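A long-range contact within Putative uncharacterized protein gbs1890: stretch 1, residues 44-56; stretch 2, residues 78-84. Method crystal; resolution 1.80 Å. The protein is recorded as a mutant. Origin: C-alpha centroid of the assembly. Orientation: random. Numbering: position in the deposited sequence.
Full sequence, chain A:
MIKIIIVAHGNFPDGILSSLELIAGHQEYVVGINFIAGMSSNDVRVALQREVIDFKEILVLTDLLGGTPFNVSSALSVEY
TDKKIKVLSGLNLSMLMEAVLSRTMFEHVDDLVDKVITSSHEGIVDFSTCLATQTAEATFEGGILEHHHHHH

Stretch 1, residues 44-56: VRVALQREVIDFK
Stretch 2, residues 78-84: VEYTDKK

What does Lys-83, the residue with the largest covered area, do at the turn from Val-52 to Phe-55? Stretch 1 begins within a helix that starts earlier in the chain, with phi/psi near -60/-45 over most of its helical length, and a type I beta turn runs from Val-52 to Phe-55, held by Phe-55 N to Val-52 O at 3.2 Å. Lys-83 leaves its backbone (-88/143) sideways, but chi angles of m, t, t and m bring its ammonium into this turn. There NZ donates to three carbonyls: Val-52 O at 2.9 Å, Ile-53 O at 3.0 Å and Phe-55 O at 2.7 Å. One amino group thus gathers three backbone acceptors of the turn, while Lys-83 CE lies 4.3 Å from Val-52 CG2.

How does Lys-56 set the register? Its CA is 4.4 Å from the CA of Lys-83, the nearest such pairing across the stretches. Lys-56 O accepts a short, nearly straight hydrogen bond from Lys-84 N, 2.6 Å long with an angle of 170° at the hydrogen. The same oxygen receives a CA-H...O contact from Lys-83 CA at 3.5 Å. The CA-to-CB bond of Lys-56 points away and its side chain is extended, t at all four chi angles, yet CG still comes within 3.7 Å of Asp-82 O. Phe-55 and Lys-56 have phi/psi of -125/145 and -107/-32.

Where does Tyr-80 meet the helix? Its CA-to-CB bond points toward stretch 1, and with chi1 at -56° (m) and chi2 at 83° the ring reaches Val-52, itself an m rotamer directed toward stretch 2. Val-52 CG2 makes an apolar contact with Tyr-80 CZ at 3.8 Å, oblique to the ring, and lies 3.5 Å from Tyr-80 OH. Tyr-80 OH is also 3.9 Å from Gln-49 CG. A water links the hydroxyl to the helix backbone: it donates to Gln-49 O at 2.8 Å and lies 2.9 Å from Tyr-80 OH.

What joins the stretches farther back along the helix? Arg-45, with chi1 to chi3 all t and chi4 at 103°, starts sideways, but its guanidinium reaches Glu-79, whose chi1 is m and chi2 -149°. Arg-45 NH1 donates to Glu-79 OE2 at 2.8 Å in a salt bridge, and Arg-45 NH2 adds a weak bond to Glu-79 OE2 at 3.0 Å. The carboxylate oxygen sits at the edge of the guanidinium, near its plane, where both nitrogens can share it.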

# COMPACT_ATOMS: atom_id res chain seq x y z
N VAL A 44 -9.12 -13.94 -11.59
CA VAL A 44 -9.41 -12.65 -10.97
C VAL A 44 -10.75 -12.11 -11.45
O VAL A 44 -11.55 -11.59 -10.67
CB VAL A 44 -8.33 -11.61 -11.30
CG1 VAL A 44 -8.63 -10.30 -10.59
CG2 VAL A 44 -6.98 -12.12 -10.88
N ARG A 45 -11.01 -12.24 -12.76
CA ARG A 45 -12.26 -11.75 -13.32
C ARG A 45 -13.45 -12.48 -12.71
O ARG A 45 -14.45 -11.85 -12.38
CB ARG A 45 -12.29 -11.92 -14.84
CG ARG A 45 -13.59 -11.46 -15.46
CD ARG A 45 -13.44 -11.40 -16.97
NE ARG A 45 -14.72 -11.27 -17.65
CZ ARG A 45 -15.18 -10.13 -18.17
NH1 ARG A 45 -16.35 -10.11 -18.78
NH2 ARG A 45 -14.45 -9.03 -18.10
N VAL A 46 -13.33 -13.80 -12.56
CA VAL A 46 -14.40 -14.63 -12.01
C VAL A 46 -14.68 -14.21 -10.58
O VAL A 46 -15.83 -14.03 -10.18
CB VAL A 46 -14.02 -16.12 -12.04
CG1 VAL A 46 -14.95 -16.94 -11.15
CG2 VAL A 46 -14.12 -16.65 -13.48
N ALA A 47 -13.61 -14.04 -9.81
CA ALA A 47 -13.74 -13.63 -8.42
C ALA A 47 -14.42 -12.27 -8.30
O ALA A 47 -15.32 -12.09 -7.47
CB ALA A 47 -12.38 -13.62 -7.74
N LEU A 48 -13.98 -11.32 -9.11
CA LEU A 48 -14.55 -9.97 -9.04
C LEU A 48 -16.03 -9.96 -9.39
O LEU A 48 -16.82 -9.36 -8.67
CB LEU A 48 -13.77 -8.98 -9.91
CG LEU A 48 -14.11 -7.50 -9.77
CD1 LEU A 48 -13.91 -7.01 -8.31
CD2 LEU A 48 -13.26 -6.66 -10.71
N GLN A 49 -16.40 -10.62 -10.50
CA GLN A 49 -17.80 -10.74 -10.87
C GLN A 49 -18.64 -11.23 -9.72
O GLN A 49 -19.71 -10.68 -9.42
CB GLN A 49 -17.96 -11.76 -12.01
CG GLN A 49 -17.46 -11.33 -13.36
CD GLN A 49 -17.70 -12.43 -14.37
OE1 GLN A 49 -16.78 -12.90 -15.04
NE2 GLN A 49 -18.95 -12.87 -14.47
N ARG A 50 -18.17 -12.28 -9.06
CA ARG A 50 -18.89 -12.85 -7.93
C ARG A 50 -19.10 -11.82 -6.81
O ARG A 50 -20.17 -11.77 -6.20
CB ARG A 50 -18.15 -14.09 -7.41
CG ARG A 50 -18.85 -14.80 -6.27
CD ARG A 50 -18.18 -16.13 -5.95
NE ARG A 50 -18.61 -16.63 -4.64
CZ ARG A 50 -18.21 -17.79 -4.12
NH1 ARG A 50 -17.37 -18.58 -4.78
NH2 ARG A 50 -18.66 -18.16 -2.92
N GLU A 51 -18.09 -10.99 -6.56
CA GLU A 51 -18.20 -10.02 -5.47
C GLU A 51 -19.15 -8.87 -5.78
O GLU A 51 -19.66 -8.23 -4.87
CB GLU A 51 -16.81 -9.49 -5.05
CG GLU A 51 -15.87 -10.56 -4.52
CD GLU A 51 -16.33 -11.16 -3.20
OE1 GLU A 51 -17.12 -10.51 -2.47
OE2 GLU A 51 -15.92 -12.30 -2.89
N VAL A 52 -19.40 -8.60 -7.06
CA VAL A 52 -20.23 -7.45 -7.43
C VAL A 52 -21.69 -7.75 -7.78
O VAL A 52 -22.47 -6.82 -7.98
CB VAL A 52 -19.60 -6.61 -8.58
CG1 VAL A 52 -18.20 -6.18 -8.24
CG2 VAL A 52 -19.61 -7.39 -9.89
N ILE A 53 -22.06 -9.03 -7.84
CA ILE A 53 -23.41 -9.45 -8.26
C ILE A 53 -24.51 -8.58 -7.66
O ILE A 53 -25.35 -8.04 -8.38
CB ILE A 53 -23.71 -10.90 -7.84
CG1 ILE A 53 -22.70 -11.88 -8.43
CG2 ILE A 53 -25.15 -11.29 -8.22
CD1 ILE A 53 -22.81 -13.30 -7.89
N ASP A 54 -24.48 -8.43 -6.35
CA ASP A 54 -25.59 -7.83 -5.63
C ASP A 54 -25.28 -6.45 -5.06
O ASP A 54 -25.91 -6.01 -4.09
CB ASP A 54 -26.03 -8.77 -4.50
CG ASP A 54 -26.51 -10.10 -5.03
OD1 ASP A 54 -27.58 -10.12 -5.67
OD2 ASP A 54 -25.83 -11.13 -4.83
N PHE A 55 -24.32 -5.76 -5.65
CA PHE A 55 -23.96 -4.41 -5.20
C PHE A 55 -24.03 -3.38 -6.33
O PHE A 55 -23.74 -3.70 -7.49
CB PHE A 55 -22.60 -4.43 -4.49
CG PHE A 55 -22.60 -5.24 -3.22
CD1 PHE A 55 -22.37 -6.62 -3.26
CD2 PHE A 55 -22.84 -4.64 -2.00
CE1 PHE A 55 -22.38 -7.37 -2.12
CE2 PHE A 55 -22.84 -5.39 -0.83
CZ PHE A 55 -22.61 -6.76 -0.89
N LYS A 56 -24.45 -2.17 -5.99
CA LYS A 56 -24.68 -1.13 -6.99
C LYS A 56 -23.59 -0.06 -6.95
O LYS A 56 -23.25 0.53 -7.98
CB LYS A 56 -26.06 -0.51 -6.74
CG LYS A 56 -26.40 0.73 -7.56
CD LYS A 56 -27.76 1.27 -7.13
CE LYS A 56 -28.10 2.59 -7.81
NZ LYS A 56 -29.37 3.18 -7.27
N VAL A 78 -16.96 -1.35 -16.75
CA VAL A 78 -17.75 -0.69 -17.79
C VAL A 78 -18.81 -1.61 -18.40
O VAL A 78 -19.40 -1.28 -19.43
CB VAL A 78 -16.85 -0.13 -18.91
CG1 VAL A 78 -15.80 0.80 -18.35
CG2 VAL A 78 -16.19 -1.26 -19.69
N GLU A 79 -19.06 -2.75 -17.76
CA GLU A 79 -19.91 -3.78 -18.37
C GLU A 79 -21.30 -3.85 -17.77
O GLU A 79 -22.20 -4.49 -18.33
CB GLU A 79 -19.25 -5.15 -18.25
CG GLU A 79 -17.95 -5.29 -18.99
CD GLU A 79 -17.75 -6.70 -19.45
OE1 GLU A 79 -18.53 -7.12 -20.33
OE2 GLU A 79 -16.84 -7.38 -18.94
N TYR A 80 -21.48 -3.21 -16.62
CA TYR A 80 -22.77 -3.19 -15.95
C TYR A 80 -23.41 -1.81 -16.10
O TYR A 80 -22.85 -0.80 -15.68
CB TYR A 80 -22.60 -3.52 -14.47
CG TYR A 80 -21.91 -4.83 -14.16
CD1 TYR A 80 -20.52 -4.92 -14.15
CD2 TYR A 80 -22.64 -5.97 -13.85
CE1 TYR A 80 -19.88 -6.10 -13.86
CE2 TYR A 80 -22.01 -7.16 -13.54
CZ TYR A 80 -20.63 -7.22 -13.55
OH TYR A 80 -20.00 -8.41 -13.24
N THR A 81 -24.60 -1.79 -16.69
CA THR A 81 -25.34 -0.56 -16.96
C THR A 81 -25.66 0.26 -15.71
O THR A 81 -25.48 1.48 -15.69
CB THR A 81 -26.66 -0.88 -17.68
OG1 THR A 81 -26.37 -1.49 -18.94
CG2 THR A 81 -27.47 0.38 -17.92
N ASP A 82 -26.12 -0.42 -14.67
CA ASP A 82 -26.62 0.30 -13.51
C ASP A 82 -25.75 0.19 -12.26
O ASP A 82 -26.11 0.72 -11.21
CB ASP A 82 -28.06 -0.10 -13.20
CG ASP A 82 -29.04 0.45 -14.21
OD1 ASP A 82 -28.99 1.67 -14.49
OD2 ASP A 82 -29.85 -0.34 -14.74
N LYS A 83 -24.62 -0.48 -12.37
CA LYS A 83 -23.66 -0.49 -11.27
C LYS A 83 -22.72 0.69 -11.40
O LYS A 83 -22.35 1.08 -12.51
CB LYS A 83 -22.83 -1.78 -11.26
CG LYS A 83 -23.63 -3.04 -10.98
CD LYS A 83 -22.69 -4.21 -10.75
CE LYS A 83 -23.46 -5.50 -10.56
NZ LYS A 83 -24.46 -5.40 -9.46
N LYS A 84 -22.35 1.27 -10.27
CA LYS A 84 -21.32 2.30 -10.25
C LYS A 84 -20.05 1.67 -9.67
O LYS A 84 -19.99 1.38 -8.47
CB LYS A 84 -21.77 3.50 -9.42
CG LYS A 84 -22.87 4.31 -10.10
CD LYS A 84 -22.36 5.02 -11.34
CE LYS A 84 -23.49 5.45 -12.27
NZ LYS A 84 -24.01 4.31 -13.08
O HOH W 1 -21.56 -10.02 -11.38